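Local coordinates for protein intracellular exo-alpha-(1->5)-L-arabinofuranosidase (Bifidobacterium longum, PDB 2Y2W) that hydrolyses terminal non-reducing alpha-L-arabinofuranosyl residues from arabinans and arabinoxylan, a step in the breakdown of plant cell wall polysaccharides, at residues H70-C74 with S372-E377; I414-M418 with Q428-Y432; R477-L482 with S561-H565; L482-A488 with L554-I560. Residue numbers count along the deposited sequence, not the author numbering.

Contact 1 of 4, residues H70-C74 with S372-E377; sequences HLGRC and SPHLLE
Two loops without regular secondary structure meet here at the rim of a (beta/alpha)8 barrel: 70-74 follows the first barrel strand, 65-67, and 372-377 lies before helix 382-397. Leu71 to Cys74 form a type II' beta turn, closed by Cys74 N to Leu71 O at 3.0 Å. Gly72 takes its second position at phi/psi 48/-113, where a CB would crowd Leu375 O. The nearest CA atoms, those of Gly72 and Leu375, are 4.8 Å apart; Gly72 CA lies 3.3 Å from Pro373 O, and Ser372 CA makes a CH...O contact of 3.3 Å to Gly72 O. On one flank Leu71 (t, t) packs CD2 on Leu375 CB and CD1 on Leu376 CD2, both at 4.2 Å. Leu71 also touches Gln409 and Leu376 touches Trp344, two residues probably important for substrate recognition, so the contact borders the likely substrate site. Arg73 (m, t, p) runs past the carbonyls of Ser372 and Pro373 to a salt bridge, NH1 to Glu377 OE2 at 3.1 Å; its NH2 bonds to Ala419 O. His374 ND1 donates to Glu377 OE1 at 3.0 Å, while Arg73 CD sits over the His374 ring face, 3.6 Å from the centroid.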
loop_
_atom_site.group_PDB
_atom_site.type_symbol
_atom_site.label_atom_id
_atom_site.label_comp_id
_atom_site.label_asym_id
_atom_site.label_seq_id
_atom_site.Cartn_x
_atom_site.Cartn_y
_atom_site.Cartn_z
ATOM N N HIS D 70 -3.766 18.701 -16.786
ATOM C CA HIS D 70 -5.110 19.133 -16.428
ATOM C C HIS D 70 -5.002 20.161 -15.304
ATOM O O HIS D 70 -5.346 19.895 -14.150
ATOM C CB HIS D 70 -5.971 17.948 -16.006
ATOM C CG HIS D 70 -6.424 17.087 -17.143
ATOM N ND1 HIS D 70 -7.756 16.863 -17.419
ATOM C CD2 HIS D 70 -5.725 16.392 -18.072
ATOM C CE1 HIS D 70 -7.857 16.068 -18.469
ATOM N NE2 HIS D 70 -6.640 15.768 -18.884
ATOM N N LEU D 71 -4.498 21.335 -15.672
ATOM C CA LEU D 71 -4.267 22.443 -14.765
ATOM C C LEU D 71 -4.839 23.684 -15.424
ATOM O O LEU D 71 -4.613 23.919 -16.615
ATOM C CB LEU D 71 -2.764 22.624 -14.550
ATOM C CG LEU D 71 -2.165 23.518 -13.458
ATOM C CD1 LEU D 71 -0.657 23.385 -13.501
ATOM C CD2 LEU D 71 -2.557 24.988 -13.585
ATOM N N GLY D 72 -5.586 24.467 -14.650
ATOM C CA GLY D 72 -6.135 25.732 -15.116
ATOM C C GLY D 72 -6.811 25.603 -16.461
ATOM O O GLY D 72 -7.825 24.920 -16.585
ATOM N N ARG D 73 -6.225 26.240 -17.473
ATOM C CA ARG D 73 -6.804 26.272 -18.820
ATOM C C ARG D 73 -5.862 25.723 -19.898
ATOM O O ARG D 73 -5.977 26.081 -21.075
ATOM C CB ARG D 73 -7.271 27.694 -19.173
ATOM C CG ARG D 73 -8.461 28.176 -18.352
ATOM C CD ARG D 73 -8.843 29.623 -18.654
ATOM N NE ARG D 73 -9.349 29.801 -20.016
ATOM C CZ ARG D 73 -8.778 30.567 -20.946
ATOM N NH1 ARG D 73 -7.672 31.254 -20.677
ATOM N NH2 ARG D 73 -9.322 30.652 -22.155
ATOM N N CYS D 74 -4.938 24.853 -19.491
ATOM C CA CYS D 74 -4.020 24.203 -20.430
ATOM C C CYS D 74 -4.760 23.224 -21.336
ATOM O O CYS D 74 -4.477 23.142 -22.530
ATOM C CB CYS D 74 -2.876 23.500 -19.694
ATOM S SG CYS D 74 -1.617 22.759 -20.785
ATOM N N SER D 372 -12.012 24.729 -14.898
ATOM C CA SER D 372 -11.014 25.420 -15.732
ATOM C C SER D 372 -10.882 26.931 -15.464
ATOM O O SER D 372 -11.204 27.750 -16.335
ATOM C CB SER D 372 -11.261 25.151 -17.223
ATOM O OG SER D 372 -12.571 25.531 -17.611
ATOM N N PRO D 373 -10.405 27.301 -14.257
ATOM C CA PRO D 373 -10.197 28.705 -13.931
ATOM C C PRO D 373 -8.879 29.223 -14.497
ATOM O O PRO D 373 -8.060 28.437 -14.979
ATOM C CB PRO D 373 -10.147 28.699 -12.402
ATOM C CG PRO D 373 -9.634 27.362 -12.041
ATOM C CD PRO D 373 -9.998 26.415 -13.147
ATOM N N HIS D 374 -8.682 30.537 -14.433
ATOM C CA HIS D 374 -7.427 31.152 -14.852
ATOM C C HIS D 374 -6.371 30.989 -13.758
ATOM O O HIS D 374 -6.332 31.760 -12.795
ATOM C CB HIS D 374 -7.639 32.627 -15.204
ATOM C CG HIS D 374 -8.491 32.839 -16.417
ATOM N ND1 HIS D 374 -7.967 33.184 -17.644
ATOM C CD2 HIS D 374 -9.830 32.744 -16.594
ATOM C CE1 HIS D 374 -8.946 33.297 -18.523
ATOM N NE2 HIS D 374 -10.088 33.035 -17.911
ATOM N N LEU D 375 -5.532 29.968 -13.916
ATOM C CA LEU D 375 -4.478 29.658 -12.951
ATOM C C LEU D 375 -3.113 29.641 -13.622
ATOM O O LEU D 375 -2.965 29.097 -14.719
ATOM C CB LEU D 375 -4.729 28.298 -12.289
ATOM C CG LEU D 375 -5.928 28.108 -11.353
ATOM C CD1 LEU D 375 -6.153 26.625 -11.090
ATOM C CD2 LEU D 375 -5.749 28.866 -10.039
ATOM N N LEU D 376 -2.127 30.239 -12.954
ATOM C CA LEU D 376 -0.734 30.242 -13.408
ATOM C C LEU D 376 -0.553 30.830 -14.810
ATOM O O LEU D 376 0.288 30.361 -15.583
ATOM C CB LEU D 376 -0.139 28.825 -13.344
ATOM C CG LEU D 376 0.469 28.294 -12.042
ATOM C CD1 LEU D 376 -0.563 28.134 -10.926
ATOM C CD2 LEU D 376 1.165 26.971 -12.318
ATOM N N GLU D 377 -1.336 31.857 -15.131
ATOM C CA GLU D 377 -1.280 32.471 -16.457
ATOM C C GLU D 377 -0.295 33.638 -16.503
ATOM O O GLU D 377 -0.681 34.789 -16.711
ATOM C CB GLU D 377 -2.678 32.896 -16.923
ATOM C CG GLU D 377 -3.595 31.727 -17.271
ATOM C CD GLU D 377 -4.861 32.150 -18.000
ATOM O OE1 GLU D 377 -5.041 33.363 -18.260
ATOM O OE2 GLU D 377 -5.680 31.260 -18.314
#

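Contact 2 of 4, residues I414-M418 with Q428-Y432; sequences IAPIM and QTTFY
Segment 414-418 leads into a two-stranded antiparallel hairpin, 417-419/425-427, and 428-432 leads from it into helix 431-440. Residues 414-416 are loop and Ile417 and Met418 extended; Phe431 N bonds to Gln428 O at 3.1 Å. The closest CA atoms, those of Pro416 and Phe431, are 4.4 Å apart. Gln428 N donates to Pro416 O at 2.7 Å, nearly linearly (172°). Its side chain (chi1 m) points toward 414-418, where NE2 makes a weak bond to Ala415 O at 2.7 Å (125°). Further partners of the amide lie in the loop before helix 382-397: Tyr380 N donates to OE1, and NE2 also donates to Asp378 O. Gln428 thus links its own segment to 415-416 and to 378-380; the side chain of Ala415 lies about 5 Å from that of Gln409, probably a substrate-recognition residue. Pro416 CB packs 3.9 Å from Phe431 CB, and helix 94-103 lines the same apolar patch. Phe431 (chi1 t) turns its ring edge to Ile417, CE2 to CG1 at 3.8 Å.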
loop_
_atom_site.group_PDB
_atom_site.type_symbol
_atom_site.label_atom_id
_atom_site.label_comp_id
_atom_site.label_asym_id
_atom_site.label_seq_id
_atom_site.Cartn_x
_atom_site.Cartn_y
_atom_site.Cartn_z
ATOM N N ILE D 414 1.640 28.924 -17.658
ATOM C CA ILE D 414 3.069 29.227 -17.870
ATOM C C ILE D 414 3.552 28.837 -19.277
ATOM O O ILE D 414 4.443 28.001 -19.440
ATOM C CB ILE D 414 3.986 28.628 -16.754
ATOM C CG1 ILE D 414 3.572 27.193 -16.382
ATOM C CG2 ILE D 414 3.993 29.548 -15.538
ATOM C CD1 ILE D 414 4.561 26.459 -15.492
ATOM N N ALA D 415 2.957 29.467 -20.286
ATOM C CA ALA D 415 3.019 28.953 -21.653
ATOM C C ALA D 415 3.500 29.952 -22.705
ATOM O O ALA D 415 3.267 31.151 -22.571
ATOM C CB ALA D 415 1.664 28.415 -22.044
ATOM N N PRO D 416 4.171 29.450 -23.763
ATOM C CA PRO D 416 4.527 30.275 -24.916
ATOM C C PRO D 416 3.299 30.601 -25.768
ATOM O O PRO D 416 3.276 31.613 -26.466
ATOM C CB PRO D 416 5.498 29.386 -25.696
ATOM C CG PRO D 416 5.156 28.001 -25.297
ATOM C CD PRO D 416 4.695 28.075 -23.885
ATOM N N ILE D 417 2.290 29.739 -25.694
ATOM C CA ILE D 417 1.044 29.935 -26.409
ATOM C C ILE D 417 -0.051 30.292 -25.414
ATOM O O ILE D 417 -0.338 29.528 -24.488
ATOM C CB ILE D 417 0.629 28.666 -27.191
ATOM C CG1 ILE D 417 1.774 28.179 -28.088
ATOM C CG2 ILE D 417 -0.638 28.933 -28.004
ATOM C CD1 ILE D 417 1.597 26.756 -28.605
ATOM N N MET D 418 -0.647 31.466 -25.603
ATOM C CA MET D 418 -1.815 31.876 -24.836
ATOM C C MET D 418 -3.040 31.808 -25.731
ATOM O O MET D 418 -2.986 32.223 -26.887
ATOM C CB MET D 418 -1.638 33.293 -24.297
ATOM C CG MET D 418 -0.765 33.406 -23.049
ATOM S SD MET D 418 -1.514 32.690 -21.569
ATOM C CE MET D 418 -2.923 33.766 -21.293
ATOM N N GLN D 428 3.711 34.221 -26.839
ATOM C CA GLN D 428 4.372 34.971 -25.782
ATOM C C GLN D 428 5.820 35.191 -26.185
ATOM O O GLN D 428 6.275 34.642 -27.187
ATOM C CB GLN D 428 4.294 34.229 -24.446
ATOM C CG GLN D 428 2.892 34.127 -23.885
ATOM C CD GLN D 428 2.831 34.448 -22.406
ATOM O OE1 GLN D 428 3.208 35.539 -21.983
ATOM N NE2 GLN D 428 2.340 33.504 -21.615
ATOM N N THR D 429 6.542 35.987 -25.405
ATOM C CA THR D 429 7.945 36.281 -25.694
ATOM C C THR D 429 8.809 35.021 -25.652
ATOM O O THR D 429 9.797 34.923 -26.380
ATOM C CB THR D 429 8.522 37.341 -24.731
ATOM O OG1 THR D 429 8.522 36.832 -23.391
ATOM C CG2 THR D 429 7.700 38.623 -24.785
ATOM N N THR D 430 8.422 34.063 -24.809
ATOM C CA THR D 430 9.155 32.806 -24.635
ATOM C C THR D 430 8.948 31.822 -25.786
ATOM O O THR D 430 9.655 30.816 -25.882
ATOM C CB THR D 430 8.766 32.102 -23.317
ATOM O OG1 THR D 430 7.344 31.931 -23.271
ATOM C CG2 THR D 430 9.215 32.915 -22.113
ATOM N N PHE D 431 7.975 32.115 -26.647
ATOM C CA PHE D 431 7.685 31.316 -27.842
ATOM C C PHE D 431 8.847 31.310 -28.833
ATOM O O PHE D 431 9.217 30.261 -29.366
ATOM C CB PHE D 431 6.424 31.860 -28.526
ATOM C CG PHE D 431 5.938 31.029 -29.679
ATOM C CD1 PHE D 431 6.483 31.186 -30.951
ATOM C CD2 PHE D 431 4.914 30.105 -29.499
ATOM C CE1 PHE D 431 6.029 30.423 -32.022
ATOM C CE2 PHE D 431 4.449 29.336 -30.566
ATOM C CZ PHE D 431 5.007 29.496 -31.828
ATOM N N TYR D 432 9.417 32.487 -29.065
ATOM C CA TYR D 432 10.380 32.709 -30.145
ATOM C C TYR D 432 11.762 32.055 -29.966
ATOM O O TYR D 432 12.327 31.568 -30.944
ATOM C CB TYR D 432 10.506 34.209 -30.447
ATOM C CG TYR D 432 9.187 34.871 -30.801
ATOM C CD1 TYR D 432 8.650 34.762 -32.085
ATOM C CD2 TYR D 432 8.472 35.603 -29.851
ATOM C CE1 TYR D 432 7.437 35.368 -32.417
ATOM C CE2 TYR D 432 7.255 36.211 -30.172
ATOM C CZ TYR D 432 6.745 36.090 -31.456
ATOM O OH TYR D 432 5.547 36.691 -31.786
#

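Contact 3 of 4, residues R477-L482 with S561-H565; sequences RTGLLL and SVEFH
This antiparallel pair, strands 478-482 and 561-564, with axes 4.5 Å apart at 163°, illustrates how a missing side chain leaves room for a neighbouring carbonyl. Leu481 and Val562 form a hydrogen-bonded pair (Leu481 N to Val562 O 2.8 Å, Val562 N to Leu481 O 2.9 Å); Leu480-Glu563 and Leu482-Ser561 are non-hydrogen-bonded pairs. Phe564 N donates to Gly479 O at 3.1 Å. Gly479, after a cis peptide, adopts phi/psi 126/86, where a CB would clash with Phe564 O. Phe564, with chi1 p and chi2 88°, folds its ring across the neighbouring strand: Gly479 CA makes a CH-pi contact 3.9 Å from the ring centroid, and Leu481 CB is 4.0 Å from Phe564 CE2. Leu481 (t, p) brings CD2 to 3.6 Å from Val562 CG1 (chi1 p). Leu480 (t, p) and Leu482 (m, t) share the other face with Glu563 and Ser561. Strands 462-473 and 512-518 flank the pair in the C-terminal beta domain; helix 431-440 packs on the Leu480 and Glu563 face, while Val470 and Trp472 touch Phe564.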
loop_
_atom_site.group_PDB
_atom_site.type_symbol
_atom_site.label_atom_id
_atom_site.label_comp_id
_atom_site.label_asym_id
_atom_site.label_seq_id
_atom_site.Cartn_x
_atom_site.Cartn_y
_atom_site.Cartn_z
ATOM N N ARG D 477 25.990 21.396 -44.501
ATOM C CA ARG D 477 26.064 22.863 -44.478
ATOM C C ARG D 477 24.886 23.591 -43.804
ATOM O O ARG D 477 24.199 24.385 -44.449
ATOM C CB ARG D 477 26.293 23.415 -45.900
ATOM C CG ARG D 477 27.472 22.796 -46.653
ATOM C CD ARG D 477 27.699 23.472 -48.009
ATOM N NE ARG D 477 26.588 23.263 -48.940
ATOM C CZ ARG D 477 26.472 23.849 -50.131
ATOM N NH1 ARG D 477 27.400 24.697 -50.564
ATOM N NH2 ARG D 477 25.419 23.588 -50.894
ATOM N N THR D 478 24.659 23.307 -42.519
ATOM C CA THR D 478 23.692 24.043 -41.674
ATOM C C THR D 478 23.418 23.337 -40.334
ATOM O O THR D 478 22.990 22.184 -40.321
ATOM C CB THR D 478 22.343 24.372 -42.410
ATOM O OG1 THR D 478 21.509 25.174 -41.564
ATOM C CG2 THR D 478 21.584 23.102 -42.826
ATOM N N GLY D 479 23.663 24.012 -39.209
ATOM C CA GLY D 479 24.203 25.371 -39.172
ATOM C C GLY D 479 23.360 26.347 -38.369
ATOM O O GLY D 479 22.507 27.038 -38.930
ATOM N N LEU D 480 23.597 26.403 -37.056
ATOM C CA LEU D 480 22.906 27.352 -36.172
ATOM C C LEU D 480 23.729 27.745 -34.942
ATOM O O LEU D 480 24.339 26.894 -34.289
ATOM C CB LEU D 480 21.536 26.807 -35.732
ATOM C CG LEU D 480 20.739 27.604 -34.689
ATOM C CD1 LEU D 480 20.105 28.855 -35.289
ATOM C CD2 LEU D 480 19.680 26.732 -34.032
ATOM N N LEU D 481 23.732 29.044 -34.645
ATOM C CA LEU D 481 24.322 29.577 -33.419
ATOM C C LEU D 481 23.276 30.313 -32.584
ATOM O O LEU D 481 22.575 31.197 -33.085
ATOM C CB LEU D 481 25.502 30.511 -33.731
ATOM C CG LEU D 481 26.048 31.402 -32.602
ATOM C CD1 LEU D 481 26.803 30.596 -31.552
ATOM C CD2 LEU D 481 26.937 32.503 -33.153
ATOM N N LEU D 482 23.184 29.934 -31.313
ATOM C CA LEU D 482 22.321 30.611 -30.350
ATOM C C LEU D 482 23.187 31.209 -29.249
ATOM O O LEU D 482 24.030 30.516 -28.678
ATOM C CB LEU D 482 21.305 29.633 -29.747
ATOM C CG LEU D 482 20.354 28.874 -30.678
ATOM C CD1 LEU D 482 19.878 27.587 -30.023
ATOM C CD2 LEU D 482 19.172 29.737 -31.086
ATOM N N SER D 561 19.903 34.589 -32.341
ATOM C CA SER D 561 19.900 33.392 -33.175
ATOM C C SER D 561 20.413 33.729 -34.567
ATOM O O SER D 561 19.912 34.651 -35.217
ATOM C CB SER D 561 18.504 32.770 -33.257
ATOM O OG SER D 561 17.603 33.598 -33.970
ATOM N N VAL D 562 21.419 32.980 -35.011
ATOM C CA VAL D 562 22.013 33.175 -36.332
ATOM C C VAL D 562 22.239 31.839 -37.041
ATOM O O VAL D 562 22.987 30.982 -36.564
ATOM C CB VAL D 562 23.309 34.054 -36.273
ATOM C CG1 VAL D 562 24.129 33.757 -35.025
ATOM C CG2 VAL D 562 24.152 33.907 -37.541
ATOM N N GLU D 563 21.558 31.677 -38.173
ATOM C CA GLU D 563 21.662 30.483 -39.009
ATOM C C GLU D 563 22.758 30.684 -40.051
ATOM O O GLU D 563 22.883 31.769 -40.618
ATOM C CB GLU D 563 20.324 30.204 -39.704
ATOM C CG GLU D 563 19.147 29.992 -38.749
ATOM C CD GLU D 563 17.794 29.962 -39.445
ATOM O OE1 GLU D 563 17.687 29.372 -40.542
ATOM O OE2 GLU D 563 16.830 30.529 -38.886
ATOM N N PHE D 564 23.551 29.643 -40.298
ATOM C CA PHE D 564 24.667 29.732 -41.244
ATOM C C PHE D 564 24.838 28.492 -42.126
ATOM O O PHE D 564 24.421 27.391 -41.758
ATOM C CB PHE D 564 25.981 30.069 -40.517
ATOM C CG PHE D 564 26.355 29.094 -39.427
ATOM C CD1 PHE D 564 27.103 27.957 -39.716
ATOM C CD2 PHE D 564 25.977 29.328 -38.108
ATOM C CE1 PHE D 564 27.457 27.059 -38.711
ATOM C CE2 PHE D 564 26.329 28.434 -37.097
ATOM C CZ PHE D 564 27.069 27.299 -37.399
ATOM N N HIS D 565 25.454 28.692 -43.292
ATOM C CA HIS D 565 25.734 27.612 -44.246
ATOM C C HIS D 565 26.988 27.899 -45.066
ATOM O O HIS D 565 27.865 27.043 -45.197
ATOM C CB HIS D 565 24.538 27.368 -45.177
ATOM C CG HIS D 565 23.944 28.617 -45.751
ATOM N ND1 HIS D 565 24.371 29.166 -46.941
ATOM C CD2 HIS D 565 22.948 29.418 -45.302
ATOM C CE1 HIS D 565 23.667 30.255 -47.198
ATOM N NE2 HIS D 565 22.798 30.430 -46.220
#

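Contact 4 of 4, residues L482-A488 with L554-I560; sequences LAVNRDA and LPAISWI
Trp559 (chi1 t, chi2 83°) forms an apolar centre with the neighbouring strand: Val484 CG2 meets the ring edge at CD1, 3.6 Å away, and Leu482 CD2 lies 3.6 Å from CZ2. On the other face Ala483 CB touches Ile560 CG2 at 3.6 Å. Between these two layers strands 482-485 and 558-560 run antiparallel, axes 4.6 Å apart at 167°. Ala483-Ile560 is a hydrogen-bonded pair (Ala483 N to Ile560 O 2.9 Å, Ile560 N to Ala483 O 2.6 Å), Val484-Trp559 a non-hydrogen-bonded one. In the next hydrogen-bonded pair, Asn485 N reaches Ser558 O at 2.7 Å, but Ser558 N to Asn485 O is weak at 3.4 Å. At the polar edge Asn485 (chi1 t) sends ND2 to Pro555 O at 2.7 Å, a carbonyl that also accepts Ser558 OG at 2.7 Å. Farther out Ile557 N bonds weakly to Asp487 O, 2.9 Å. Within the C-terminal beta domain, strands 462-473 and 512-518 border the pair, and helix 382-397 packs against Val484 and Leu482.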
loop_
_atom_site.group_PDB
_atom_site.type_symbol
_atom_site.label_atom_id
_atom_site.label_comp_id
_atom_site.label_asym_id
_atom_site.label_seq_id
_atom_site.Cartn_x
_atom_site.Cartn_y
_atom_site.Cartn_z
ATOM N N LEU D 482 23.184 29.934 -31.313
ATOM C CA LEU D 482 22.321 30.611 -30.350
ATOM C C LEU D 482 23.187 31.209 -29.249
ATOM O O LEU D 482 24.030 30.516 -28.678
ATOM C CB LEU D 482 21.305 29.633 -29.747
ATOM C CG LEU D 482 20.354 28.874 -30.678
ATOM C CD1 LEU D 482 19.878 27.587 -30.023
ATOM C CD2 LEU D 482 19.172 29.737 -31.086
ATOM N N ALA D 483 22.986 32.494 -28.961
ATOM C CA ALA D 483 23.770 33.185 -27.936
ATOM C C ALA D 483 22.928 34.126 -27.077
ATOM O O ALA D 483 21.952 34.709 -27.549
ATOM C CB ALA D 483 24.940 33.935 -28.567
ATOM N N VAL D 484 23.326 34.268 -25.815
ATOM C CA VAL D 484 22.600 35.087 -24.844
ATOM C C VAL D 484 23.525 36.089 -24.146
ATOM O O VAL D 484 24.668 35.767 -23.817
ATOM C CB VAL D 484 21.856 34.189 -23.806
ATOM C CG1 VAL D 484 21.640 34.908 -22.476
ATOM C CG2 VAL D 484 20.519 33.727 -24.367
ATOM N N ASN D 485 23.024 37.308 -23.947
ATOM C CA ASN D 485 23.705 38.317 -23.138
ATOM C C ASN D 485 23.029 38.452 -21.776
ATOM O O ASN D 485 21.876 38.883 -21.686
ATOM C CB ASN D 485 23.742 39.668 -23.862
ATOM C CG ASN D 485 24.581 40.708 -23.130
ATOM O OD1 ASN D 485 25.511 40.373 -22.393
ATOM N ND2 ASN D 485 24.255 41.978 -23.336
ATOM N N ARG D 486 23.756 38.082 -20.723
ATOM C CA ARG D 486 23.196 38.013 -19.369
ATOM C C ARG D 486 23.374 39.287 -18.534
ATOM O O ARG D 486 22.736 39.434 -17.489
ATOM C CB ARG D 486 23.749 36.795 -18.618
ATOM C CG ARG D 486 23.235 35.463 -19.146
ATOM C CD ARG D 486 23.629 34.300 -18.252
ATOM N NE ARG D 486 24.987 33.827 -18.511
ATOM C CZ ARG D 486 25.523 32.740 -17.963
ATOM N NH1 ARG D 486 24.824 31.995 -17.114
ATOM N NH2 ARG D 486 26.767 32.393 -18.264
ATOM N N ASP D 487 24.234 40.197 -18.992
ATOM C CA ASP D 487 24.438 41.485 -18.324
ATOM C C ASP D 487 23.160 42.318 -18.402
ATOM O O ASP D 487 22.512 42.373 -19.449
ATOM C CB ASP D 487 25.615 42.240 -18.955
ATOM C CG ASP D 487 26.136 43.378 -18.077
ATOM O OD1 ASP D 487 25.333 44.228 -17.630
ATOM O OD2 ASP D 487 27.363 43.430 -17.850
ATOM N N ALA D 488 22.811 42.963 -17.293
ATOM C CA ALA D 488 21.533 43.670 -17.172
ATOM C C ALA D 488 21.570 45.146 -17.584
ATOM O O ALA D 488 20.523 45.738 -17.867
ATOM C CB ALA D 488 20.980 43.523 -15.760
ATOM N N LEU D 554 25.305 42.924 -29.094
ATOM C CA LEU D 554 24.256 42.400 -28.222
ATOM C C LEU D 554 23.998 43.320 -27.026
ATOM O O LEU D 554 24.820 43.392 -26.108
ATOM C CB LEU D 554 24.588 40.976 -27.756
ATOM C CG LEU D 554 24.070 39.801 -28.596
ATOM C CD1 LEU D 554 24.782 39.690 -29.940
ATOM C CD2 LEU D 554 24.196 38.497 -27.821
ATOM N N PRO D 555 22.850 44.026 -27.037
ATOM C CA PRO D 555 22.470 44.924 -25.944
ATOM C C PRO D 555 22.241 44.166 -24.638
ATOM O O PRO D 555 22.106 42.940 -24.651
ATOM C CB PRO D 555 21.153 45.543 -26.431
ATOM C CG PRO D 555 21.137 45.326 -27.904
ATOM C CD PRO D 555 21.843 44.027 -28.113
ATOM N N ALA D 556 22.208 44.895 -23.526
ATOM C CA ALA D 556 21.965 44.304 -22.214
ATOM C C ALA D 556 20.637 43.550 -22.198
ATOM O O ALA D 556 19.604 44.095 -22.596
ATOM C CB ALA D 556 21.986 45.379 -21.141
ATOM N N ILE D 557 20.680 42.299 -21.736
ATOM C CA ILE D 557 19.522 41.389 -21.737
ATOM C C ILE D 557 19.011 41.148 -23.162
ATOM O O ILE D 557 18.082 41.815 -23.628
ATOM C CB ILE D 557 18.362 41.868 -20.801
ATOM C CG1 ILE D 557 18.901 42.273 -19.425
ATOM C CG2 ILE D 557 17.292 40.782 -20.666
ATOM C CD1 ILE D 557 17.956 43.144 -18.608
ATOM N N SER D 558 19.638 40.194 -23.848
ATOM C CA SER D 558 19.282 39.864 -25.229
ATOM C C SER D 558 19.640 38.428 -25.609
ATOM O O SER D 558 20.665 37.893 -25.180
ATOM C CB SER D 558 19.933 40.846 -26.212
ATOM O OG SER D 558 21.346 40.819 -26.109
ATOM N N TRP D 559 18.773 37.820 -26.417
ATOM C CA TRP D 559 18.997 36.491 -26.979
ATOM C C TRP D 559 19.191 36.616 -28.484
ATOM O O TRP D 559 18.466 37.358 -29.155
ATOM C CB TRP D 559 17.813 35.572 -26.656
ATOM C CG TRP D 559 17.764 34.299 -27.462
ATOM C CD1 TRP D 559 18.434 33.140 -27.205
ATOM C CD2 TRP D 559 16.990 34.061 -28.645
ATOM N NE1 TRP D 559 18.132 32.195 -28.156
ATOM C CE2 TRP D 559 17.248 32.735 -29.053
ATOM C CE3 TRP D 559 16.107 34.842 -29.402
ATOM C CZ2 TRP D 559 16.656 32.170 -30.185
ATOM C CZ3 TRP D 559 15.516 34.277 -30.529
ATOM C CH2 TRP D 559 15.796 32.954 -30.908
ATOM N N ILE D 560 20.173 35.891 -29.010
ATOM C CA ILE D 560 20.495 35.960 -30.431
ATOM C C ILE D 560 20.392 34.590 -31.102
ATOM O O ILE D 560 20.724 33.563 -30.502
ATOM C CB ILE D 560 21.897 36.614 -30.669
ATOM C CG1 ILE D 560 21.811 37.724 -31.713
ATOM C CG2 ILE D 560 22.965 35.590 -31.046
ATOM C CD1 ILE D 560 21.211 39.008 -31.189
#

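The four contacts trace a path from the rim of the catalytic barrel to the C-terminal beta domain. Contacts 1 and 2 have centres 15 Å apart and join through Leu376 O and Ile414 N, 2.9 Å apart, a probable hydrogen bond; both lie close to Gln409, and contact 1 also borders Trp344, each probably concerned with substrate recognition. Contact 2 then reaches the beta domain, where Tyr432 O packs 3.7 Å from Trp559 CH2 of contact 4. Contacts 3 and 4 are successive portions of one strand pair, sharing Leu482, with centres 17 Å apart. Contact 3 is remote from contact 1, about 37 Å between centres, and both strand contacts lie away from the predicted catalytic residues.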